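Local coordinates for protein arylmalonate decarboxylase (Bordetella bronchiseptica, PDB 3IXL) that catalyses the decarboxylation of 2-aryl-2-methylmalonates to 2-arylpropionates and carbon dioxide, at residues A[9-14]-A[19-24]; A[29-34]-A[218-223]; A[57-62]-A[68-73]; A[192-197]-A[211-216]. The protein carries 2 engineered substitutions. One frame throughout, in Å; residues are numbered along the deposited sequence.

From the N terminus, contact 1 closes a short loop between strand 8-13 and the entry to helix 23-27. Residues 29-34 follow, leading into strand 33-37, and they open contact 2, whose partner 218-223 lies at the far end of helix 211-222. Contacts 3 and 4 are both nested inside that long loop, one after the other: contact 3 sets helix 55-64 on strand 67-72 of the first parallel sheet, and contact 4 joins the turn before helix 196-204 to the start of helix 211-222. That last helix serves both contact 2 and contact 4, and so ties the strands of the first sheet to the second half of the chain.

Contact 1: A[9-14]-A[19-24]; sequences IGMIVP and LVPADG. With PAC (2-phenylacetic acid), chain C.
Val13 and Pro21 carry this contact, their side chains lying at a slant to one another. The CG1 methyl of Val13 meets the CD-CG side of the proline ring, 3.8 Å from Pro21 CD and 3.9 Å from Pro21 CG. A chi1 of -60° sets CG1 anti to the carbonyl carbon and CG2 between the backbone N and that carbon, 3.5 Å from the carbonyl oxygen of Leu19. Both methyls border this oxygen, and CG1 also reaches the proline ring. The CB of Leu19 points away, and the residue offers mainly its main chain. Two residues back on the same face of strand 8-13, Met11 reaches out as an extended chain, and its SD comes within 4.1 Å of Pro21 CD, again at an oblique angle. Pro21 CD is therefore shared by the sulfur and the valine methyl. Beyond the thioether, Phe216 of helix 211-222 packs on Met11.

Just past the strand end, Pro14 turns to the active site: its CG lies over C5' of the phenyl ring of phenylacetic acid, 3.4 Å away, and CD lies beyond the rim. The ligand's polar partners include Tyr126, Ser76 and Thr75. This is the first strand-to-helix turn of a beta-alpha-beta unit, strand 8-13, helix 23-27 and strand 33-37. No hydrogen bond crosses between the two segments, which implies that the loop is held against the strand by apolar packing, and that Pro14 gives the aromatic ring of the ligand a nonpolar surface to rest on.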
loop_
_atom_site.group_PDB
_atom_site.type_symbol
_atom_site.label_atom_id
_atom_site.label_comp_id
_atom_site.label_asym_id
_atom_site.label_seq_id
_atom_site.Cartn_x
_atom_site.Cartn_y
_atom_site.Cartn_z
ATOM N N ILE A 9 15.966 3.529 -2.348
ATOM C CA ILE A 9 14.749 3.459 -1.540
ATOM C C ILE A 9 14.623 2.053 -0.973
ATOM O O ILE A 9 14.637 1.078 -1.729
ATOM C CB ILE A 9 13.508 3.853 -2.363
ATOM C CG1 ILE A 9 13.580 5.350 -2.695
ATOM C CG2 ILE A 9 12.216 3.512 -1.599
ATOM C CD1 ILE A 9 12.589 5.814 -3.730
ATOM N N GLY A 10 14.529 1.951 0.349
ATOM C CA GLY A 10 14.452 0.662 1.015
ATOM C C GLY A 10 13.028 0.266 1.347
ATOM O O GLY A 10 12.228 1.117 1.774
ATOM N N MET A 11 12.723 -1.019 1.179
ATOM C CA MET A 11 11.361 -1.535 1.393
ATOM C C MET A 11 11.361 -2.786 2.245
ATOM O O MET A 11 12.082 -3.732 1.952
ATOM C CB MET A 11 10.692 -1.800 0.046
ATOM C CG MET A 11 10.431 -0.503 -0.690
ATOM S SD MET A 11 9.585 -0.712 -2.256
ATOM C CE MET A 11 8.967 0.966 -2.475
ATOM N N ILE A 12 10.557 -2.779 3.302
ATOM C CA ILE A 12 10.335 -3.958 4.129
ATOM C C ILE A 12 9.086 -4.644 3.580
ATOM O O ILE A 12 8.018 -4.025 3.526
ATOM C CB ILE A 12 10.146 -3.582 5.612
ATOM C CG1 ILE A 12 11.347 -2.785 6.136
ATOM C CG2 ILE A 12 9.942 -4.850 6.449
ATOM C CD1 ILE A 12 11.095 -2.137 7.484
ATOM N N VAL A 13 9.227 -5.895 3.136
ATOM C CA VAL A 13 8.148 -6.586 2.415
ATOM C C VAL A 13 7.713 -7.862 3.138
ATOM O O VAL A 13 8.521 -8.471 3.825
ATOM C CB VAL A 13 8.560 -6.898 0.945
ATOM C CG1 VAL A 13 8.887 -5.610 0.184
ATOM C CG2 VAL A 13 9.749 -7.869 0.881
ATOM N N PRO A 14 6.429 -8.245 3.038
ATOM C CA PRO A 14 5.998 -9.493 3.694
ATOM C C PRO A 14 6.710 -10.825 3.341
ATOM O O PRO A 14 7.032 -11.574 4.269
ATOM C CB PRO A 14 4.488 -9.545 3.403
ATOM C CG PRO A 14 4.117 -8.082 3.236
ATOM C CD PRO A 14 5.284 -7.497 2.481
ATOM N N LEU A 19 11.842 -9.706 -1.895
ATOM C CA LEU A 19 11.937 -9.182 -3.250
ATOM C C LEU A 19 11.371 -7.776 -3.306
ATOM O O LEU A 19 10.461 -7.427 -2.551
ATOM C CB LEU A 19 11.175 -10.080 -4.233
ATOM C CG LEU A 19 11.279 -11.596 -4.035
ATOM C CD1 LEU A 19 10.344 -12.331 -4.995
ATOM C CD2 LEU A 19 12.720 -12.077 -4.181
ATOM N N VAL A 20 11.930 -6.963 -4.197
ATOM C CA VAL A 20 11.341 -5.671 -4.504
ATOM C C VAL A 20 10.001 -5.968 -5.176
ATOM O O VAL A 20 9.940 -6.758 -6.126
ATOM C CB VAL A 20 12.250 -4.832 -5.441
ATOM C CG1 VAL A 20 11.570 -3.515 -5.801
ATOM C CG2 VAL A 20 13.608 -4.566 -4.787
ATOM N N PRO A 21 8.915 -5.364 -4.673
ATOM C CA PRO A 21 7.633 -5.612 -5.334
ATOM C C PRO A 21 7.702 -5.259 -6.821
ATOM O O PRO A 21 8.357 -4.284 -7.208
ATOM C CB PRO A 21 6.654 -4.715 -4.566
ATOM C CG PRO A 21 7.296 -4.516 -3.216
ATOM C CD PRO A 21 8.783 -4.489 -3.496
ATOM N N ALA A 22 7.045 -6.071 -7.646
ATOM C CA ALA A 22 7.188 -6.002 -9.100
ATOM C C ALA A 22 6.782 -4.662 -9.715
ATOM O O ALA A 22 7.243 -4.303 -10.803
ATOM C CB ALA A 22 6.418 -7.144 -9.754
ATOM N N ASP A 23 5.930 -3.913 -9.027
ATOM C CA ASP A 23 5.459 -2.653 -9.584
ATOM C C ASP A 23 6.562 -1.613 -9.774
ATOM O O ASP A 23 6.437 -0.728 -10.623
ATOM C CB ASP A 23 4.347 -2.069 -8.720
ATOM C CG ASP A 23 3.054 -2.866 -8.800
ATOM O OD1 ASP A 23 2.945 -3.827 -9.603
ATOM O OD2 ASP A 23 2.144 -2.528 -8.028
ATOM N N GLY A 24 7.635 -1.711 -8.985
ATOM C CA GLY A 24 8.693 -0.687 -9.008
ATOM C C GLY A 24 9.383 -0.558 -10.354
ATOM O O GLY A 24 9.670 0.555 -10.809
HETATM C C1 PAC C . -1.257 -5.829 2.623
HETATM C C2 PAC C . -0.745 -7.257 2.564
HETATM C "C1'" PAC C . 0.388 -7.638 1.633
HETATM C "C2'" PAC C . 0.393 -8.965 1.193
HETATM C "C3'" PAC C . 1.393 -9.434 0.342
HETATM C "C4'" PAC C . 2.404 -8.570 -0.068
HETATM C "C5'" PAC C . 2.407 -7.239 0.365
HETATM C "C6'" PAC C . 1.408 -6.767 1.223
HETATM O O1 PAC C . -0.812 -4.908 1.883
HETATM O O2 PAC C . -2.173 -5.627 3.471
#

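Contact 2: A[29-34]-A[218-223]; sequences PDLPFI and DAVRLA
The backbones keep a side chain's distance from each other, with the CA atoms of Leu31 and Val220 8.9 Å apart where the loop before strand 33-37 passes the last turns of helix 211-222. Leu31 CD1 crosses the gap and meets both branches of Val220, at 3.7 Å from CG2 and 4.1 Å from CG1. The valine's chi1 of 171° sends CG1 anti to its backbone N and leaves CG2 on the N side, where it also faces Phe33. That methyl sits at the rim of the phenyl ring, close to the ring plane, 4.3 Å from Phe33 CZ. In the parallel sheet of order 2-1-3-4, strand 33-37 is an outermost strand beside strand 8-13, and helix 211-222 lies over these two strands through Ile9, which touches Phe33, Ala219 and Val220. Phe33 also makes an edge-to-face pair with Phe216 of the same helix. Within the helix, Arg221 makes a side-on salt bridge to Asp218: NE at 3.0 Å and NH1 at 2.8 Å both donate to OD2, from one face of the carboxylate and some 40° above its plane. Asn110 also donates to OD2, and Thr102 bonds OD1.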
loop_
_atom_site.group_PDB
_atom_site.type_symbol
_atom_site.label_atom_id
_atom_site.label_comp_id
_atom_site.label_asym_id
_atom_site.label_seq_id
_atom_site.Cartn_x
_atom_site.Cartn_y
_atom_site.Cartn_z
ATOM N N PRO A 29 11.246 2.827 -13.483
ATOM C CA PRO A 29 12.284 1.928 -13.989
ATOM C C PRO A 29 13.701 2.425 -13.755
ATOM O O PRO A 29 14.625 1.611 -13.718
ATOM C CB PRO A 29 12.012 1.865 -15.498
ATOM C CG PRO A 29 11.129 3.003 -15.795
ATOM C CD PRO A 29 10.353 3.303 -14.557
ATOM N N ASP A 30 13.871 3.731 -13.581
ATOM C CA ASP A 30 15.217 4.284 -13.401
ATOM C C ASP A 30 15.576 4.623 -11.953
ATOM O O ASP A 30 16.586 5.274 -11.691
ATOM C CB ASP A 30 15.439 5.447 -14.361
ATOM C CG ASP A 30 15.349 5.012 -15.828
ATOM O OD1 ASP A 30 15.556 3.807 -16.127
ATOM O OD2 ASP A 30 15.075 5.877 -16.679
ATOM N N LEU A 31 14.760 4.152 -11.010
ATOM C CA LEU A 31 15.064 4.309 -9.589
ATOM C C LEU A 31 15.493 2.984 -8.965
ATOM O O LEU A 31 14.928 1.943 -9.294
ATOM C CB LEU A 31 13.861 4.874 -8.831
ATOM C CG LEU A 31 13.384 6.275 -9.196
ATOM C CD1 LEU A 31 12.351 6.707 -8.166
ATOM C CD2 LEU A 31 14.517 7.289 -9.257
ATOM N N PRO A 32 16.514 3.016 -8.085
ATOM C CA PRO A 32 16.945 1.812 -7.368
ATOM C C PRO A 32 16.129 1.551 -6.101
ATOM O O PRO A 32 15.949 2.443 -5.256
ATOM C CB PRO A 32 18.395 2.125 -7.006
ATOM C CG PRO A 32 18.410 3.628 -6.831
ATOM C CD PRO A 32 17.365 4.183 -7.772
ATOM N N PHE A 33 15.647 0.327 -5.980
ATOM C CA PHE A 33 14.939 -0.120 -4.787
ATOM C C PHE A 33 15.648 -1.324 -4.208
ATOM O O PHE A 33 16.122 -2.174 -4.958
ATOM C CB PHE A 33 13.497 -0.507 -5.130
ATOM C CG PHE A 33 12.677 0.633 -5.645
ATOM C CD1 PHE A 33 12.551 0.848 -7.020
ATOM C CD2 PHE A 33 12.027 1.504 -4.775
ATOM C CE1 PHE A 33 11.805 1.912 -7.514
ATOM C CE2 PHE A 33 11.274 2.574 -5.267
ATOM C CZ PHE A 33 11.170 2.784 -6.631
ATOM N N ILE A 34 15.729 -1.393 -2.882
ATOM C CA ILE A 34 16.247 -2.568 -2.197
ATOM C C ILE A 34 15.216 -3.014 -1.186
ATOM O O ILE A 34 14.407 -2.194 -0.730
ATOM C CB ILE A 34 17.625 -2.315 -1.524
ATOM C CG1 ILE A 34 17.554 -1.158 -0.518
ATOM C CG2 ILE A 34 18.703 -2.086 -2.595
ATOM C CD1 ILE A 34 18.821 -0.986 0.334
ATOM N N ASP A 218 4.560 7.015 -2.552
ATOM C CA ASP A 218 4.790 7.638 -1.259
ATOM C C ASP A 218 6.254 7.555 -0.838
ATOM O O ASP A 218 6.788 8.506 -0.258
ATOM C CB ASP A 218 3.882 6.951 -0.236
ATOM C CG ASP A 218 4.113 7.422 1.174
ATOM O OD1 ASP A 218 4.628 6.614 1.990
ATOM O OD2 ASP A 218 3.729 8.577 1.475
ATOM N N ALA A 219 6.906 6.426 -1.129
ATOM C CA ALA A 219 8.333 6.282 -0.840
ATOM C C ALA A 219 9.158 7.242 -1.690
ATOM O O ALA A 219 10.104 7.869 -1.202
ATOM C CB ALA A 219 8.776 4.850 -1.080
ATOM N N VAL A 220 8.781 7.377 -2.959
ATOM C CA VAL A 220 9.474 8.296 -3.863
ATOM C C VAL A 220 9.241 9.740 -3.428
ATOM O O VAL A 220 10.152 10.576 -3.485
ATOM C CB VAL A 220 9.061 8.050 -5.330
ATOM C CG1 VAL A 220 9.602 9.126 -6.245
ATOM C CG2 VAL A 220 9.543 6.680 -5.779
ATOM N N ARG A 221 8.027 10.022 -2.973
ATOM C CA ARG A 221 7.695 11.315 -2.355
ATOM C C ARG A 221 8.666 11.637 -1.216
ATOM O O ARG A 221 9.252 12.723 -1.171
ATOM C CB ARG A 221 6.257 11.291 -1.823
ATOM C CG ARG A 221 5.859 12.530 -1.017
ATOM C CD ARG A 221 4.583 12.318 -0.219
ATOM N NE ARG A 221 4.727 11.284 0.816
ATOM C CZ ARG A 221 5.300 11.463 2.009
ATOM N NH1 ARG A 221 5.350 10.448 2.876
ATOM N NH2 ARG A 221 5.838 12.640 2.344
ATOM N N LEU A 222 8.837 10.677 -0.309
ATOM C CA LEU A 222 9.686 10.848 0.868
ATOM C C LEU A 222 11.151 11.024 0.522
ATOM O O LEU A 222 11.896 11.662 1.273
ATOM C CB LEU A 222 9.542 9.649 1.799
ATOM C CG LEU A 222 8.837 9.826 3.136
ATOM C CD1 LEU A 222 9.296 8.708 4.048
ATOM C CD2 LEU A 222 9.141 11.187 3.771
ATOM N N ALA A 223 11.566 10.435 -0.599
ATOM C CA ALA A 223 12.937 10.568 -1.097
ATOM C C ALA A 223 13.266 11.992 -1.567
ATOM O O ALA A 223 14.437 12.334 -1.746
ATOM C CB ALA A 223 13.197 9.551 -2.211
#

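Contact 3: A[57-62]-A[68-73]; sequences DHARRL and AVVSLM
Helix 55-64 lies on strand 67-72 as the second half of a beta-alpha-beta crossover that leaves strand 33-37, passes over strand 8-13 and enters the sheet on its other side as parallel strand 67-72. A single strand residue does the touching. Val70 points toward the helix and meets two residues three positions apart, Ala59 and Leu62, so that it faces one turn of the helix. Its CG2 approaches Leu62 CB at 4.0 Å and lies 4.1 Å from the carbonyl oxygen of Ala59. The other methyl, CG1, stands 4.0 Å from Leu62 CD1 and 4.2 Å from Ala59 CB. A chi1 of 172° places CG1 anti to the backbone N, and each branch touches both helix residues, CG1 at side-chain carbons alone and CG2 partly at the backbone. At the small Ala59 the backbones come close, with 6.4 Å between its CA and that of Val70, whereas Leu62 lies at a slant across the valine.

Leu62 also packs on Ile12 of strand 8-13, so the helix spans two neighbouring strands. Met93 of helix 83-97 also packs on Val70. His58 and Arg61 turn their polar ends to Ser36 OG. The strand runs on to Met73, which touches the bound phenylacetic acid. All three contact residues are buried, and the aliphatic seam they form between helix and parallel strand is that of a layered alpha/beta domain.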
loop_
_atom_site.group_PDB
_atom_site.type_symbol
_atom_site.label_atom_id
_atom_site.label_comp_id
_atom_site.label_asym_id
_atom_site.label_seq_id
_atom_site.Cartn_x
_atom_site.Cartn_y
_atom_site.Cartn_z
ATOM N N ASP A 57 14.175 -4.030 13.070
ATOM C CA ASP A 57 15.452 -4.634 12.695
ATOM C C ASP A 57 15.656 -4.625 11.188
ATOM O O ASP A 57 16.769 -4.413 10.711
ATOM C CB ASP A 57 15.574 -6.055 13.249
ATOM C CG ASP A 57 15.634 -6.082 14.770
ATOM O OD1 ASP A 57 16.287 -5.201 15.377
ATOM O OD2 ASP A 57 15.003 -6.979 15.362
ATOM N N HIS A 58 14.575 -4.839 10.434
ATOM C CA HIS A 58 14.660 -4.776 8.975
ATOM C C HIS A 58 14.927 -3.345 8.504
ATOM O O HIS A 58 15.689 -3.129 7.565
ATOM C CB HIS A 58 13.399 -5.345 8.319
ATOM C CG HIS A 58 13.351 -6.839 8.329
ATOM N ND1 HIS A 58 13.952 -7.605 7.354
ATOM C CD2 HIS A 58 12.797 -7.709 9.205
ATOM C CE1 HIS A 58 13.760 -8.884 7.622
ATOM N NE2 HIS A 58 13.064 -8.975 8.741
ATOM N N ALA A 59 14.313 -2.370 9.178
ATOM C CA ALA A 59 14.602 -0.960 8.897
ATOM C C ALA A 59 16.100 -0.646 9.076
ATOM O O ALA A 59 16.707 0.018 8.234
ATOM C CB ALA A 59 13.731 -0.045 9.765
ATOM N N ARG A 60 16.675 -1.126 10.177
ATOM C CA ARG A 60 18.091 -0.937 10.466
ATOM C C ARG A 60 18.975 -1.599 9.404
ATOM O O ARG A 60 19.986 -1.014 8.995
ATOM C CB ARG A 60 18.435 -1.495 11.843
ATOM C CG ARG A 60 17.888 -0.712 13.031
ATOM C CD ARG A 60 18.376 -1.365 14.331
ATOM N NE ARG A 60 17.870 -0.724 15.543
ATOM C CZ ARG A 60 18.457 0.301 16.159
ATOM N NH1 ARG A 60 19.580 0.827 15.678
ATOM N NH2 ARG A 60 17.915 0.807 17.259
ATOM N N ARG A 61 18.597 -2.800 8.950
ATOM C CA ARG A 61 19.362 -3.458 7.885
ATOM C C ARG A 61 19.394 -2.585 6.638
ATOM O O ARG A 61 20.450 -2.352 6.047
ATOM C CB ARG A 61 18.812 -4.843 7.523
ATOM C CG ARG A 61 19.640 -5.483 6.406
ATOM C CD ARG A 61 18.963 -6.635 5.723
ATOM N NE ARG A 61 19.702 -7.012 4.513
ATOM C CZ ARG A 61 19.176 -7.661 3.476
ATOM N NH1 ARG A 61 17.890 -8.003 3.487
ATOM N NH2 ARG A 61 19.929 -7.954 2.416
ATOM N N LEU A 62 18.225 -2.093 6.240
ATOM C CA LEU A 62 18.146 -1.235 5.058
ATOM C C LEU A 62 18.958 0.057 5.211
ATOM O O LEU A 62 19.583 0.523 4.253
ATOM C CB LEU A 62 16.678 -0.938 4.709
ATOM C CG LEU A 62 15.879 -2.172 4.258
ATOM C CD1 LEU A 62 14.389 -1.919 4.418
ATOM C CD2 LEU A 62 16.209 -2.575 2.825
ATOM N N ALA A 68 18.085 5.620 1.556
ATOM C CA ALA A 68 17.803 7.025 1.881
ATOM C C ALA A 68 16.461 7.177 2.595
ATOM O O ALA A 68 16.241 8.158 3.311
ATOM C CB ALA A 68 17.821 7.871 0.618
ATOM N N VAL A 69 15.555 6.226 2.360
ATOM C CA VAL A 69 14.241 6.196 3.006
ATOM C C VAL A 69 13.858 4.734 3.193
ATOM O O VAL A 69 14.349 3.861 2.462
ATOM C CB VAL A 69 13.155 6.894 2.159
ATOM C CG1 VAL A 69 13.524 8.346 1.850
ATOM C CG2 VAL A 69 12.930 6.157 0.896
ATOM N N VAL A 70 13.013 4.457 4.183
ATOM C CA VAL A 70 12.519 3.103 4.401
ATOM C C VAL A 70 11.003 3.130 4.452
ATOM O O VAL A 70 10.420 3.971 5.152
ATOM C CB VAL A 70 13.066 2.513 5.710
ATOM C CG1 VAL A 70 12.391 1.179 6.015
ATOM C CG2 VAL A 70 14.596 2.337 5.608
ATOM N N SER A 71 10.367 2.232 3.699
ATOM C CA SER A 71 8.920 2.054 3.770
ATOM C C SER A 71 8.564 0.636 4.165
ATOM O O SER A 71 9.091 -0.324 3.596
ATOM C CB SER A 71 8.263 2.362 2.425
ATOM O OG SER A 71 6.874 2.065 2.515
ATOM N N LEU A 72 7.664 0.506 5.133
ATOM C CA LEU A 72 7.058 -0.781 5.429
ATOM C C LEU A 72 5.960 -1.005 4.395
ATOM O O LEU A 72 4.883 -0.397 4.469
ATOM C CB LEU A 72 6.484 -0.808 6.852
ATOM C CG LEU A 72 5.685 -2.061 7.220
ATOM C CD1 LEU A 72 6.516 -3.328 7.067
ATOM C CD2 LEU A 72 5.153 -1.981 8.643
ATOM N N MET A 73 6.252 -1.870 3.425
ATOM C CA MET A 73 5.380 -2.080 2.272
ATOM C C MET A 73 4.327 -3.165 2.517
ATOM O O MET A 73 4.247 -4.167 1.794
ATOM C CB MET A 73 6.216 -2.358 1.025
ATOM C CG MET A 73 6.995 -1.135 0.561
ATOM S SD MET A 73 5.978 0.133 -0.230
ATOM C CE MET A 73 5.708 -0.680 -1.816
#

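Contact 4: A[192-197]-A[211-216]; sequences LTLDAI and SSPAGF
Pro213, in the first turn of helix 211-222, is met by three side chains, and its CG is the nearest atom for each. Thr193 OG1 comes within 3.5 Å of it, Leu194 CD2 within 3.6 Å and Ile197 CD1 within 3.9 Å. This joins two neighbouring helix starts in the second parallel alpha/beta half of the protein: the turn leading into helix 196-204, and the helix that follows strand 208-210.

The threonine lies at a slant to the proline ring, and its hydroxyl also stands 3.6 Å from Pro213 CD. Leu194 and Ile197 instead run past the ring in the opposite sense, their methyl ends alongside CG. The CB of Leu194 does not point at the helix; a chi1 of -74° brings CG round beside the backbone N, and the CD2 branch closes the distance, while CD1 goes on toward Asp23.

Further out, the Thr193 hydroxyl is engaged by a hydrogen bond with Ser210 OG, just ahead of the helix, so this buried oxygen, though set against ring carbons, has a polar partner. Leu194 is backed by Asp23, Arg26 and Leu27 of helix 23-27, and Ile197 by Val208 and Ser210. A position so early in a helix suits proline, whose nitrogen has no hydrogen to give. Next door, Ser211 OG bonds Thr75 OG1 and the backbone N of the engineered Ser188, both residues of the ligand pocket. The turn itself is fixed by Ile197 N, which donates to the Thr193 carbonyl oxygen at 3.1 Å.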
loop_
_atom_site.group_PDB
_atom_site.type_symbol
_atom_site.label_atom_id
_atom_site.label_comp_id
_atom_site.label_asym_id
_atom_site.label_seq_id
_atom_site.Cartn_x
_atom_site.Cartn_y
_atom_site.Cartn_z
ATOM N N LEU A 192 -1.466 -7.483 -7.999
ATOM C CA LEU A 192 -0.840 -6.875 -9.169
ATOM C C LEU A 192 -1.903 -6.067 -9.893
ATOM O O LEU A 192 -2.701 -6.593 -10.666
ATOM C CB LEU A 192 -0.196 -7.945 -10.066
ATOM C CG LEU A 192 0.986 -8.660 -9.404
ATOM C CD1 LEU A 192 1.337 -9.961 -10.119
ATOM C CD2 LEU A 192 2.208 -7.745 -9.310
ATOM N N THR A 193 -1.901 -4.770 -9.615
ATOM C CA THR A 193 -3.023 -3.894 -9.930
ATOM C C THR A 193 -2.759 -2.865 -11.023
ATOM O O THR A 193 -3.660 -2.100 -11.361
ATOM C CB THR A 193 -3.453 -3.090 -8.683
ATOM O OG1 THR A 193 -2.401 -2.191 -8.298
ATOM C CG2 THR A 193 -3.779 -4.025 -7.518
ATOM N N LEU A 194 -1.536 -2.817 -11.555
ATOM C CA LEU A 194 -1.176 -1.702 -12.438
ATOM C C LEU A 194 -2.025 -1.578 -13.703
ATOM O O LEU A 194 -2.281 -0.465 -14.161
ATOM C CB LEU A 194 0.322 -1.719 -12.784
ATOM C CG LEU A 194 1.285 -1.287 -11.670
ATOM C CD1 LEU A 194 2.712 -1.422 -12.150
ATOM C CD2 LEU A 194 1.023 0.130 -11.217
ATOM N N ASP A 195 -2.453 -2.701 -14.272
ATOM C CA ASP A 195 -3.297 -2.647 -15.471
ATOM C C ASP A 195 -4.766 -2.414 -15.120
ATOM O O ASP A 195 -5.536 -1.918 -15.947
ATOM C CB ASP A 195 -3.135 -3.916 -16.306
ATOM C CG ASP A 195 -1.777 -4.012 -16.982
ATOM O OD1 ASP A 195 -1.143 -2.967 -17.229
ATOM O OD2 ASP A 195 -1.351 -5.142 -17.278
ATOM N N ALA A 196 -5.144 -2.736 -13.885
ATOM C CA ALA A 196 -6.526 -2.535 -13.436
ATOM C C ALA A 196 -6.863 -1.073 -13.200
ATOM O O ALA A 196 -7.958 -0.613 -13.551
ATOM C CB ALA A 196 -6.811 -3.354 -12.178
ATOM N N ILE A 197 -5.929 -0.341 -12.596
ATOM C CA ILE A 197 -6.178 1.040 -12.171
ATOM C C ILE A 197 -6.687 1.961 -13.298
ATOM O O ILE A 197 -7.752 2.556 -13.146
ATOM C CB ILE A 197 -4.948 1.669 -11.460
ATOM C CG1 ILE A 197 -4.613 0.897 -10.178
ATOM C CG2 ILE A 197 -5.198 3.153 -11.149
ATOM C CD1 ILE A 197 -3.190 1.172 -9.684
ATOM N N SER A 211 -2.785 -0.131 -3.026
ATOM C CA SER A 211 -1.720 -0.297 -2.015
ATOM C C SER A 211 -0.280 -0.277 -2.554
ATOM O O SER A 211 0.532 0.543 -2.120
ATOM C CB SER A 211 -1.924 -1.601 -1.233
ATOM O OG SER A 211 -3.012 -1.513 -0.352
ATOM N N SER A 212 0.053 -1.203 -3.445
ATOM C CA SER A 212 1.445 -1.317 -3.888
ATOM C C SER A 212 1.906 -0.059 -4.640
ATOM O O SER A 212 2.903 0.558 -4.274
ATOM C CB SER A 212 1.665 -2.595 -4.693
ATOM O OG SER A 212 3.037 -2.768 -4.977
ATOM N N PRO A 213 1.171 0.349 -5.692
ATOM C CA PRO A 213 1.570 1.566 -6.393
ATOM C C PRO A 213 1.626 2.794 -5.471
ATOM O O PRO A 213 2.570 3.580 -5.562
ATOM C CB PRO A 213 0.497 1.706 -7.482
ATOM C CG PRO A 213 0.042 0.285 -7.705
ATOM C CD PRO A 213 0.007 -0.295 -6.334
ATOM N N ALA A 214 0.657 2.952 -4.570
ATOM C CA ALA A 214 0.701 4.082 -3.630
ATOM C C ALA A 214 1.939 4.000 -2.740
ATOM O O ALA A 214 2.551 5.022 -2.449
ATOM C CB ALA A 214 -0.562 4.140 -2.779
ATOM N N GLY A 215 2.314 2.786 -2.327
ATOM C CA GLY A 215 3.530 2.607 -1.525
ATOM C C GLY A 215 4.758 3.137 -2.249
ATOM O O GLY A 215 5.597 3.822 -1.653
ATOM N N PHE A 216 4.869 2.825 -3.539
ATOM C CA PHE A 216 5.971 3.351 -4.342
ATOM C C PHE A 216 5.920 4.861 -4.471
ATOM O O PHE A 216 6.918 5.533 -4.272
ATOM C CB PHE A 216 6.000 2.696 -5.730
ATOM C CG PHE A 216 6.623 1.336 -5.725
ATOM C CD1 PHE A 216 5.848 0.200 -5.553
ATOM C CD2 PHE A 216 8.006 1.200 -5.842
ATOM C CE1 PHE A 216 6.432 -1.063 -5.509
ATOM C CE2 PHE A 216 8.607 -0.056 -5.803
ATOM C CZ PHE A 216 7.827 -1.186 -5.632
#